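Peptidyl-tRNA hydrolase (Thermoplasma acidophilum, PDB 1RLK) probably hydrolyses peptidyl-tRNAs that drop off the ribosome during protein synthesis, releasing the tRNA and an N-acyl amino acid. Local coordinates at residues Val2-Val6 with Glu45-Glu49; Met70-Ile76 with Lys106-Ile110; Ile76-Gln82 with Ile94-Gly100. All coordinates share one frame; numbering follows the deposited sequence.

Interaction 1 of 3, residues Val2-Val6 with Glu45-Glu49; sequences VKKMV and EWYDE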
loop_
_atom_site.group_PDB
_atom_site.type_symbol
_atom_site.label_atom_id
_atom_site.label_comp_id
_atom_site.label_asym_id
_atom_site.label_seq_id
_atom_site.Cartn_x
_atom_site.Cartn_y
_atom_site.Cartn_z
ATOM N N VAL A 2 -11.856 -0.289 -12.295
ATOM C CA VAL A 2 -12.218 1.065 -11.766
ATOM C C VAL A 2 -12.027 1.130 -10.235
ATOM O O VAL A 2 -11.763 2.208 -9.671
ATOM C CB VAL A 2 -13.652 1.464 -12.221
ATOM C CG1 VAL A 2 -14.353 2.400 -11.232
ATOM C CG2 VAL A 2 -13.612 2.102 -13.611
ATOM N N LYS A 3 -12.168 -0.012 -9.561
ATOM C CA LYS A 3 -11.612 -0.144 -8.222
ATOM C C LYS A 3 -10.151 -0.527 -8.409
ATOM O O LYS A 3 -9.833 -1.367 -9.247
ATOM C CB LYS A 3 -12.352 -1.194 -7.392
ATOM C CG LYS A 3 -13.826 -0.879 -7.131
ATOM C CD LYS A 3 -14.023 0.444 -6.384
ATOM C CE LYS A 3 -15.494 0.697 -6.052
ATOM N NZ LYS A 3 -16.149 1.445 -7.143
ATOM N N LYS A 4 -9.262 0.146 -7.687
ATOM C CA LYS A 4 -7.842 -0.166 -7.710
ATOM C C LYS A 4 -7.267 -0.201 -6.289
ATOM O O LYS A 4 -7.824 0.369 -5.367
ATOM C CB LYS A 4 -7.073 0.873 -8.536
ATOM C CG LYS A 4 -7.675 1.208 -9.928
ATOM C CD LYS A 4 -7.008 0.452 -11.061
ATOM C CE LYS A 4 -7.463 0.970 -12.441
ATOM N NZ LYS A 4 -6.447 1.866 -13.081
ATOM N N MET A 5 -6.148 -0.889 -6.137
ATOM C CA MET A 5 -5.306 -0.782 -4.954
ATOM C C MET A 5 -4.041 -0.027 -5.326
ATOM O O MET A 5 -3.579 -0.161 -6.437
ATOM C CB MET A 5 -4.983 -2.189 -4.446
ATOM C CG MET A 5 -3.878 -2.236 -3.440
ATOM S SD MET A 5 -3.637 -3.874 -2.787
ATOM C CE MET A 5 -5.132 -4.162 -2.090
ATOM N N VAL A 6 -3.499 0.795 -4.424
ATOM C CA VAL A 6 -2.205 1.425 -4.625
ATOM C C VAL A 6 -1.234 0.952 -3.559
ATOM O O VAL A 6 -1.608 0.860 -2.396
ATOM C CB VAL A 6 -2.277 2.970 -4.495
ATOM C CG1 VAL A 6 -0.912 3.606 -4.744
ATOM C CG2 VAL A 6 -3.312 3.526 -5.395
ATOM N N GLU A 45 -15.671 -6.412 -5.986
ATOM C CA GLU A 45 -15.661 -5.779 -7.295
ATOM C C GLU A 45 -14.238 -5.665 -7.817
ATOM O O GLU A 45 -13.958 -6.065 -8.939
ATOM C CB GLU A 45 -16.303 -4.397 -7.230
ATOM C CG GLU A 45 -16.339 -3.677 -8.573
ATOM C CD GLU A 45 -16.960 -2.302 -8.489
ATOM O OE1 GLU A 45 -17.842 -2.078 -7.631
ATOM O OE2 GLU A 45 -16.561 -1.438 -9.285
ATOM N N TRP A 46 -13.360 -5.100 -6.992
ATOM C CA TRP A 46 -11.914 -5.085 -7.241
ATOM C C TRP A 46 -11.397 -6.440 -7.694
ATOM O O TRP A 46 -10.730 -6.535 -8.715
ATOM C CB TRP A 46 -11.175 -4.705 -5.959
ATOM C CG TRP A 46 -9.677 -4.648 -6.063
ATOM C CD1 TRP A 46 -8.946 -3.791 -6.820
ATOM C CD2 TRP A 46 -8.730 -5.445 -5.331
ATOM N NE1 TRP A 46 -7.603 -4.013 -6.625
ATOM C CE2 TRP A 46 -7.441 -5.022 -5.715
ATOM C CE3 TRP A 46 -8.842 -6.477 -4.394
ATOM C CZ2 TRP A 46 -6.268 -5.591 -5.191
ATOM C CZ3 TRP A 46 -7.668 -7.057 -3.873
ATOM C CH2 TRP A 46 -6.408 -6.613 -4.273
ATOM N N TYR A 47 -11.711 -7.471 -6.920
ATOM C CA TYR A 47 -11.153 -8.801 -7.137
ATOM C C TYR A 47 -11.672 -9.421 -8.442
ATOM O O TYR A 47 -10.922 -10.071 -9.162
ATOM C CB TYR A 47 -11.445 -9.711 -5.941
ATOM C CG TYR A 47 -10.725 -11.040 -6.011
ATOM C CD1 TYR A 47 -9.383 -11.141 -5.652
ATOM C CD2 TYR A 47 -11.375 -12.186 -6.483
ATOM C CE1 TYR A 47 -8.709 -12.344 -5.736
ATOM C CE2 TYR A 47 -10.709 -13.401 -6.567
ATOM C CZ TYR A 47 -9.375 -13.476 -6.190
ATOM O OH TYR A 47 -8.698 -14.676 -6.280
ATOM N N ASP A 48 -12.939 -9.171 -8.755
ATOM C CA ASP A 48 -13.578 -9.733 -9.940
ATOM C C ASP A 48 -13.168 -8.983 -11.212
ATOM O O ASP A 48 -13.280 -9.520 -12.314
ATOM C CB ASP A 48 -15.113 -9.769 -9.755
ATOM C CG ASP A 48 -15.558 -10.787 -8.677
ATOM O OD1 ASP A 48 -14.729 -11.632 -8.257
ATOM O OD2 ASP A 48 -16.708 -10.817 -8.173
ATOM N N GLU A 49 -12.666 -7.760 -11.050
ATOM C CA GLU A 49 -12.123 -6.960 -12.140
ATOM C C GLU A 49 -10.607 -7.194 -12.336
ATOM O O GLU A 49 -9.978 -6.513 -13.148
ATOM C CB GLU A 49 -12.399 -5.461 -11.887
ATOM C CG GLU A 49 -13.796 -5.002 -12.305
ATOM C CD GLU A 49 -14.299 -3.743 -11.587
ATOM O OE1 GLU A 49 -13.547 -3.104 -10.811
ATOM O OE2 GLU A 49 -15.482 -3.391 -11.806
HETATM O O HOH W 1 -9.447 -4.595 -10.140
#

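Interaction 2 of 3, residues Met70-Ile76 with Lys106-Ile110; sequences MADSMGI and KLDKI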
loop_
_atom_site.group_PDB
_atom_site.type_symbol
_atom_site.label_atom_id
_atom_site.label_comp_id
_atom_site.label_asym_id
_atom_site.label_seq_id
_atom_site.Cartn_x
_atom_site.Cartn_y
_atom_site.Cartn_z
ATOM N N MET A 70 -3.392 10.984 5.054
ATOM C CA MET A 70 -4.496 11.252 4.131
ATOM C C MET A 70 -5.462 10.094 4.037
ATOM O O MET A 70 -6.663 10.292 4.026
ATOM C CB MET A 70 -3.958 11.585 2.742
ATOM C CG MET A 70 -3.059 12.785 2.723
ATOM S SD MET A 70 -3.014 13.496 1.099
ATOM C CE MET A 70 -1.456 13.997 1.021
ATOM N N ALA A 71 -4.939 8.875 3.981
ATOM C CA ALA A 71 -5.786 7.700 3.902
ATOM C C ALA A 71 -6.700 7.587 5.114
ATOM O O ALA A 71 -7.883 7.337 4.973
ATOM C CB ALA A 71 -4.927 6.427 3.765
ATOM N N ASP A 72 -6.152 7.743 6.313
ATOM C CA ASP A 72 -6.974 7.677 7.526
ATOM C C ASP A 72 -8.055 8.758 7.492
ATOM O O ASP A 72 -9.212 8.482 7.764
ATOM C CB ASP A 72 -6.134 7.825 8.814
ATOM C CG ASP A 72 -5.280 6.600 9.116
ATOM O OD1 ASP A 72 -5.723 5.481 8.802
ATOM O OD2 ASP A 72 -4.151 6.669 9.660
ATOM N N SER A 73 -7.677 9.968 7.111
ATOM C CA SER A 73 -8.625 11.090 7.047
ATOM C C SER A 73 -9.816 10.782 6.129
ATOM O O SER A 73 -10.959 11.165 6.414
ATOM C CB SER A 73 -7.895 12.340 6.566
ATOM O OG SER A 73 -8.405 13.509 7.175
ATOM N N MET A 74 -9.542 10.050 5.049
ATOM C CA MET A 74 -10.536 9.701 4.039
ATOM C C MET A 74 -11.226 8.378 4.301
ATOM O O MET A 74 -12.118 7.989 3.550
ATOM C CB MET A 74 -9.869 9.650 2.667
ATOM C CG MET A 74 -9.411 11.001 2.206
ATOM S SD MET A 74 -8.811 10.948 0.532
ATOM C CE MET A 74 -7.394 11.760 0.774
ATOM N N GLY A 75 -10.814 7.684 5.359
ATOM C CA GLY A 75 -11.417 6.426 5.741
ATOM C C GLY A 75 -11.064 5.310 4.785
ATOM O O GLY A 75 -11.873 4.413 4.541
ATOM N N ILE A 76 -9.862 5.383 4.229
ATOM C CA ILE A 76 -9.394 4.390 3.274
ATOM C C ILE A 76 -8.546 3.354 4.003
ATOM O O ILE A 76 -7.627 3.694 4.769
ATOM C CB ILE A 76 -8.596 5.064 2.135
ATOM C CG1 ILE A 76 -9.534 5.949 1.293
ATOM C CG2 ILE A 76 -7.920 4.010 1.247
ATOM C CD1 ILE A 76 -8.821 6.916 0.344
ATOM N N LYS A 106 -10.503 8.605 -5.841
ATOM C CA LYS A 106 -10.229 8.858 -4.426
ATOM C C LYS A 106 -8.756 8.605 -4.125
ATOM O O LYS A 106 -8.079 9.461 -3.555
ATOM C CB LYS A 106 -11.121 7.979 -3.536
ATOM C CG LYS A 106 -11.506 8.599 -2.216
ATOM C CD LYS A 106 -12.311 7.623 -1.336
ATOM C CE LYS A 106 -13.774 7.508 -1.775
ATOM N NZ LYS A 106 -14.448 6.273 -1.227
ATOM N N LEU A 107 -8.259 7.441 -4.547
ATOM C CA LEU A 107 -6.884 7.050 -4.302
ATOM C C LEU A 107 -5.901 8.011 -4.959
ATOM O O LEU A 107 -4.880 8.322 -4.387
ATOM C CB LEU A 107 -6.629 5.606 -4.762
ATOM C CG LEU A 107 -7.395 4.550 -3.955
ATOM C CD1 LEU A 107 -7.330 3.188 -4.596
ATOM C CD2 LEU A 107 -6.840 4.473 -2.532
ATOM N N ASP A 108 -6.234 8.517 -6.142
ATOM C CA ASP A 108 -5.345 9.443 -6.850
ATOM C C ASP A 108 -5.200 10.781 -6.112
ATOM O O ASP A 108 -4.185 11.443 -6.226
ATOM C CB ASP A 108 -5.844 9.685 -8.277
ATOM C CG ASP A 108 -5.659 8.464 -9.185
ATOM O OD1 ASP A 108 -4.746 7.642 -8.948
ATOM O OD2 ASP A 108 -6.402 8.247 -10.159
ATOM N N LYS A 109 -6.210 11.159 -5.350
ATOM C CA LYS A 109 -6.110 12.349 -4.483
ATOM C C LYS A 109 -4.963 12.261 -3.484
ATOM O O LYS A 109 -4.481 13.281 -3.013
ATOM C CB LYS A 109 -7.417 12.583 -3.714
ATOM C CG LYS A 109 -8.609 12.851 -4.578
ATOM C CD LYS A 109 -9.838 13.183 -3.762
ATOM C CE LYS A 109 -11.003 13.502 -4.679
ATOM N NZ LYS A 109 -12.329 13.342 -4.030
ATOM N N ILE A 110 -4.540 11.039 -3.155
ATOM C CA ILE A 110 -3.466 10.797 -2.177
ATOM C C ILE A 110 -2.119 10.499 -2.830
ATOM O O ILE A 110 -1.103 11.069 -2.438
ATOM C CB ILE A 110 -3.868 9.607 -1.265
ATOM C CG1 ILE A 110 -5.124 9.948 -0.483
ATOM C CG2 ILE A 110 -2.743 9.241 -0.276
ATOM C CD1 ILE A 110 -5.699 8.783 0.291
#

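Interaction 3 of 3, residues Ile76-Gln82 with Ile94-Gly100; sequences IVNEIVQ and ITCIGLG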
loop_
_atom_site.group_PDB
_atom_site.type_symbol
_atom_site.label_atom_id
_atom_site.label_comp_id
_atom_site.label_asym_id
_atom_site.label_seq_id
_atom_site.Cartn_x
_atom_site.Cartn_y
_atom_site.Cartn_z
ATOM N N ILE A 76 -9.862 5.383 4.229
ATOM C CA ILE A 76 -9.394 4.390 3.274
ATOM C C ILE A 76 -8.546 3.354 4.003
ATOM O O ILE A 76 -7.627 3.694 4.769
ATOM C CB ILE A 76 -8.596 5.064 2.135
ATOM C CG1 ILE A 76 -9.534 5.949 1.293
ATOM C CG2 ILE A 76 -7.920 4.010 1.247
ATOM C CD1 ILE A 76 -8.821 6.916 0.344
ATOM N N VAL A 77 -8.846 2.087 3.737
ATOM C CA VAL A 77 -8.034 0.980 4.255
ATOM C C VAL A 77 -6.589 1.162 3.847
ATOM O O VAL A 77 -6.283 1.427 2.678
ATOM C CB VAL A 77 -8.541 -0.390 3.735
ATOM C CG1 VAL A 77 -7.542 -1.516 4.088
ATOM C CG2 VAL A 77 -9.930 -0.684 4.284
ATOM N N ASN A 78 -5.684 1.021 4.811
ATOM C CA ASN A 78 -4.258 1.147 4.542
ATOM C C ASN A 78 -3.426 0.337 5.508
ATOM O O ASN A 78 -3.841 0.107 6.655
ATOM C CB ASN A 78 -3.838 2.616 4.595
ATOM C CG ASN A 78 -3.965 3.216 5.995
ATOM O OD1 ASN A 78 -2.990 3.251 6.745
ATOM N ND2 ASN A 78 -5.167 3.694 6.342
ATOM N N GLU A 79 -2.253 -0.095 5.058
ATOM C CA GLU A 79 -1.357 -0.868 5.901
ATOM C C GLU A 79 0.068 -0.459 5.642
ATOM O O GLU A 79 0.568 -0.593 4.515
ATOM C CB GLU A 79 -1.514 -2.363 5.618
ATOM C CG GLU A 79 -0.629 -3.248 6.478
ATOM C CD GLU A 79 -1.107 -3.382 7.920
ATOM O OE1 GLU A 79 -2.234 -2.914 8.278
ATOM O OE2 GLU A 79 -0.345 -4.000 8.681
ATOM N N ILE A 80 0.723 0.050 6.684
ATOM C CA ILE A 80 2.148 0.255 6.682
ATOM C C ILE A 80 2.836 -1.100 6.852
ATOM O O ILE A 80 2.491 -1.875 7.742
ATOM C CB ILE A 80 2.548 1.233 7.807
ATOM C CG1 ILE A 80 2.225 2.660 7.361
ATOM C CG2 ILE A 80 4.031 1.092 8.156
ATOM C CD1 ILE A 80 2.325 3.688 8.452
ATOM N N VAL A 81 3.814 -1.367 5.997
ATOM C CA VAL A 81 4.476 -2.646 5.970
ATOM C C VAL A 81 5.886 -2.472 6.492
ATOM O O VAL A 81 6.582 -1.531 6.115
ATOM C CB VAL A 81 4.477 -3.231 4.537
ATOM C CG1 VAL A 81 5.475 -4.384 4.415
ATOM C CG2 VAL A 81 3.073 -3.679 4.171
ATOM N N GLN A 82 6.291 -3.390 7.349
ATOM C CA GLN A 82 7.636 -3.422 7.914
ATOM C C GLN A 82 8.268 -4.776 7.621
ATOM O O GLN A 82 7.610 -5.795 7.783
ATOM C CB GLN A 82 7.584 -3.199 9.439
ATOM C CG GLN A 82 7.019 -1.832 9.843
ATOM C CD GLN A 82 6.830 -1.649 11.356
ATOM O OE1 GLN A 82 7.802 -1.510 12.104
ATOM N NE2 GLN A 82 5.588 -1.613 11.790
ATOM N N ILE A 94 10.093 0.251 8.010
ATOM C CA ILE A 94 8.917 0.553 7.192
ATOM C C ILE A 94 9.364 0.657 5.735
ATOM O O ILE A 94 10.212 1.488 5.416
ATOM C CB ILE A 94 8.241 1.863 7.648
ATOM C CG1 ILE A 94 7.595 1.672 9.023
ATOM C CG2 ILE A 94 7.209 2.302 6.640
ATOM C CD1 ILE A 94 7.016 2.927 9.637
ATOM N N THR A 95 8.796 -0.197 4.877
ATOM C CA THR A 95 9.198 -0.325 3.468
ATOM C C THR A 95 8.196 0.287 2.506
ATOM O O THR A 95 8.578 0.803 1.466
ATOM C CB THR A 95 9.387 -1.820 3.082
ATOM O OG1 THR A 95 8.222 -2.598 3.429
ATOM C CG2 THR A 95 10.501 -2.434 3.875
ATOM N N CYS A 96 6.916 0.183 2.821
ATOM C CA CYS A 96 5.865 0.610 1.920
ATOM C C CYS A 96 4.537 0.744 2.634
ATOM O O CYS A 96 4.423 0.417 3.813
ATOM C CB CYS A 96 5.752 -0.382 0.756
ATOM S SG CYS A 96 5.215 -2.035 1.237
ATOM N N ILE A 97 3.532 1.267 1.938
ATOM C CA ILE A 97 2.182 1.344 2.477
ATOM C C ILE A 97 1.170 0.965 1.404
ATOM O O ILE A 97 1.247 1.447 0.273
ATOM C CB ILE A 97 1.887 2.746 3.068
ATOM C CG1 ILE A 97 0.490 2.796 3.666
ATOM C CG2 ILE A 97 2.040 3.846 2.027
ATOM C CD1 ILE A 97 0.224 4.069 4.459
ATOM N N GLY A 98 0.254 0.073 1.745
ATOM C CA GLY A 98 -0.837 -0.295 0.856
ATOM C C GLY A 98 -2.092 0.512 1.136
ATOM O O GLY A 98 -2.370 0.873 2.292
ATOM N N LEU A 99 -2.851 0.793 0.083
ATOM C CA LEU A 99 -4.123 1.508 0.182
ATOM C C LEU A 99 -5.196 0.821 -0.643
ATOM O O LEU A 99 -4.982 0.510 -1.820
ATOM C CB LEU A 99 -4.018 2.948 -0.331
ATOM C CG LEU A 99 -2.798 3.794 -0.048
ATOM C CD1 LEU A 99 -2.878 5.048 -0.890
ATOM C CD2 LEU A 99 -2.739 4.162 1.436
ATOM N N GLY A 100 -6.367 0.630 -0.047
ATOM C CA GLY A 100 -7.523 0.134 -0.770
ATOM C C GLY A 100 -7.731 -1.360 -0.607
ATOM O O GLY A 100 -7.215 -1.948 0.352
#

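Interaction 1 of 3, residues Val2-Val6 with Glu45-Glu49
A Met-aromatic contact between Met5 and Trp46 joins the start of strand 3-10 to the C-terminal turn of helix 40-48. Met5 SD lies 4.9 Å from the centroid of the Trp46 six-membered ring, 53° off its normal, an oblique approach. The terminal bend of the thioether brings Met5 CE to 3.5 Å from Trp46 CH2, while Met5 CB is 3.7 Å from CZ2 of the same indole. Along the strand, Lys3 O meets the indole in its plane, 3.5 Å from Trp46 CD1. One water bridges the backbones, donating to Trp46 O at 2.7 Å and weakly to Lys3 O. A lysine suits this partly exposed place: its methylenes pack, Lys3 CG resting 3.5 Å from Glu45 OE2, and a second bend at the end of the chain (chi4 -90°) turns Lys3 NZ back to that same Glu45 OE2, a long salt bridge of 3.6 Å. The backbone Lys3 N is buried here without a partner. Trp46 NE1 faces the strand but gives its hydrogen to Arg52 O, at the entry to strand 53-58. Around this patch, Pro101 of strand 94-103 touches both Met5 and Trp46, and helix 17-38 meets them through Ala28, Cys31 and Ala32.

Interaction 2 of 3, residues Met70-Ile76 with Lys106-Ile110
Ala71 O, on the residue whose methyl touches Ile110 CD1, takes two backbone N-H groups: Ile76 N at 2.9 Å and, more weakly, Met74 N. With Gly75 N bonding to Asp72 O at 3.0 Å, this makes a Schellman motif that closes helix 61-74. Gly75 carries the positive phi (72°) the motif needs, a value that by itself favours glycine. The turn swings Ile76 back toward helix 104-111, so both the last helical turn and Ile76, just past the glycine, pack on that partner. The two helix segments run nearly antiparallel, at 146° with axes 10.4 Å apart, and meet through apolar side chains.

Ile110 carries most of the contact. Its CG1 stands opposite the carbonyl carbon (chi1 -62°), and the extended branch carries CD1 toward helix 61-74. There CD1 meets Ile76 CD1 tip to tip at 3.6 Å, while Ile110 CG1 lies 3.8 Å from Met70 CB; the end of Met74 lies nearby, but its modelled position is doubtful. A branched, stiff isoleucine suits this place because CG1, CG2 and CD1 each touch the other segment. With an alanine here, CG1, CG2 and CD1 would be gone, and Ile76 CD1 and Met70 CB would probably lose their mate, opening a gap between the helices. Methionines suit this partly exposed border as long, unbranched apolar chains.

Lys106 is used along its length: its ammonium pairs with Asp102, while its methylenes slide past Ile76 in the opposite direction, Lys106 CD lying 3.9 Å from Ile76 CD1. On the more buried side, where Leu99 of strand 94-103 also packs on Leu107, Ile76 CG2 rests 4.0 Å from Leu107 CD2.

Interaction 3 of 3, residues Ile76-Gln82 with Ile94-Gly100
Ile94 begins the second strand by pairing with Gln82, its CG1 lying 3.6 Å from Gln82 CG; the same CG1, with CG2, also meets Ile80 CG2 obliquely, an apolar cluster also reached by Leu61 of helix 61-74. Thr95 N then donates to Val81 O at 2.9 Å. Thr95 is the extra residue of a beta bulge: the next bridge already joins Cys96 to Val81. The Thr95 hydroxyl sits against Val81 CG1 but is hydrogen-bonded to Gln23 of helix 17-38.

Cys96 takes Val81 N on its carbonyl and sets SG 3.6 Å from Val81 CB. Small and apolar, this pair suits the face covered by helix 17-38, where Val81 also touches Ala27. Ile97 points to the opposite face, and its CD1 is 3.8 Å from Ile80 CG1.

These strands form an antiparallel beta hairpin at one edge of a four-stranded mixed sheet, with 78-82 outermost and 94-103 flanked on its other side by strand 3-10. Gly98 and Glu79 are a hydrogen-bonded pair: Gly98 N donates to Glu79 O and Glu79 N to Gly98 O, each at 2.9 Å. The carboxylate of Glu79 forms a salt bridge with Arg34 of helix 17-38.

Leu99, opposite Asn78, puts CD2 against Asn78 CB. The amide of that asparagine stands between its own backbone N and carbonyl carbon (chi1 66°), which lets ND2 reach Ile76 O at 2.9 Å, straight on and in the amide plane. ND2 also bonds Asp72 OD1, while Lys68 NZ serves OD1, so the buried amide is gripped at both ends. Gly100 N donates to Val77 O at 2.8 Å; at its phi of 98° and psi of -158°, a CB would be jammed against the carbonyl oxygen of Leu99.

Overall arrangement
Interaction 3 is the buried core, about 4 Å from the chain centre, whereas interactions 1 and 2 lie farther out and are only partly buried. Its paired strands cohere through regular backbone hydrogen bonds; the outer contacts rely on side chains, a ring with sulfur and charge in interaction 1, aliphatic groups in interaction 2. Interactions 1 and 3 share one sheet, since strands 3-10 and 94-103 are neighbours, probably bonded through Val6 O and Leu99 N. Interaction 2 encloses interaction 3 along the chain and shares Ile76 with it. Leu107 of interaction 2 packs on Val6 and Leu99, tying the C-terminal helix to both strands.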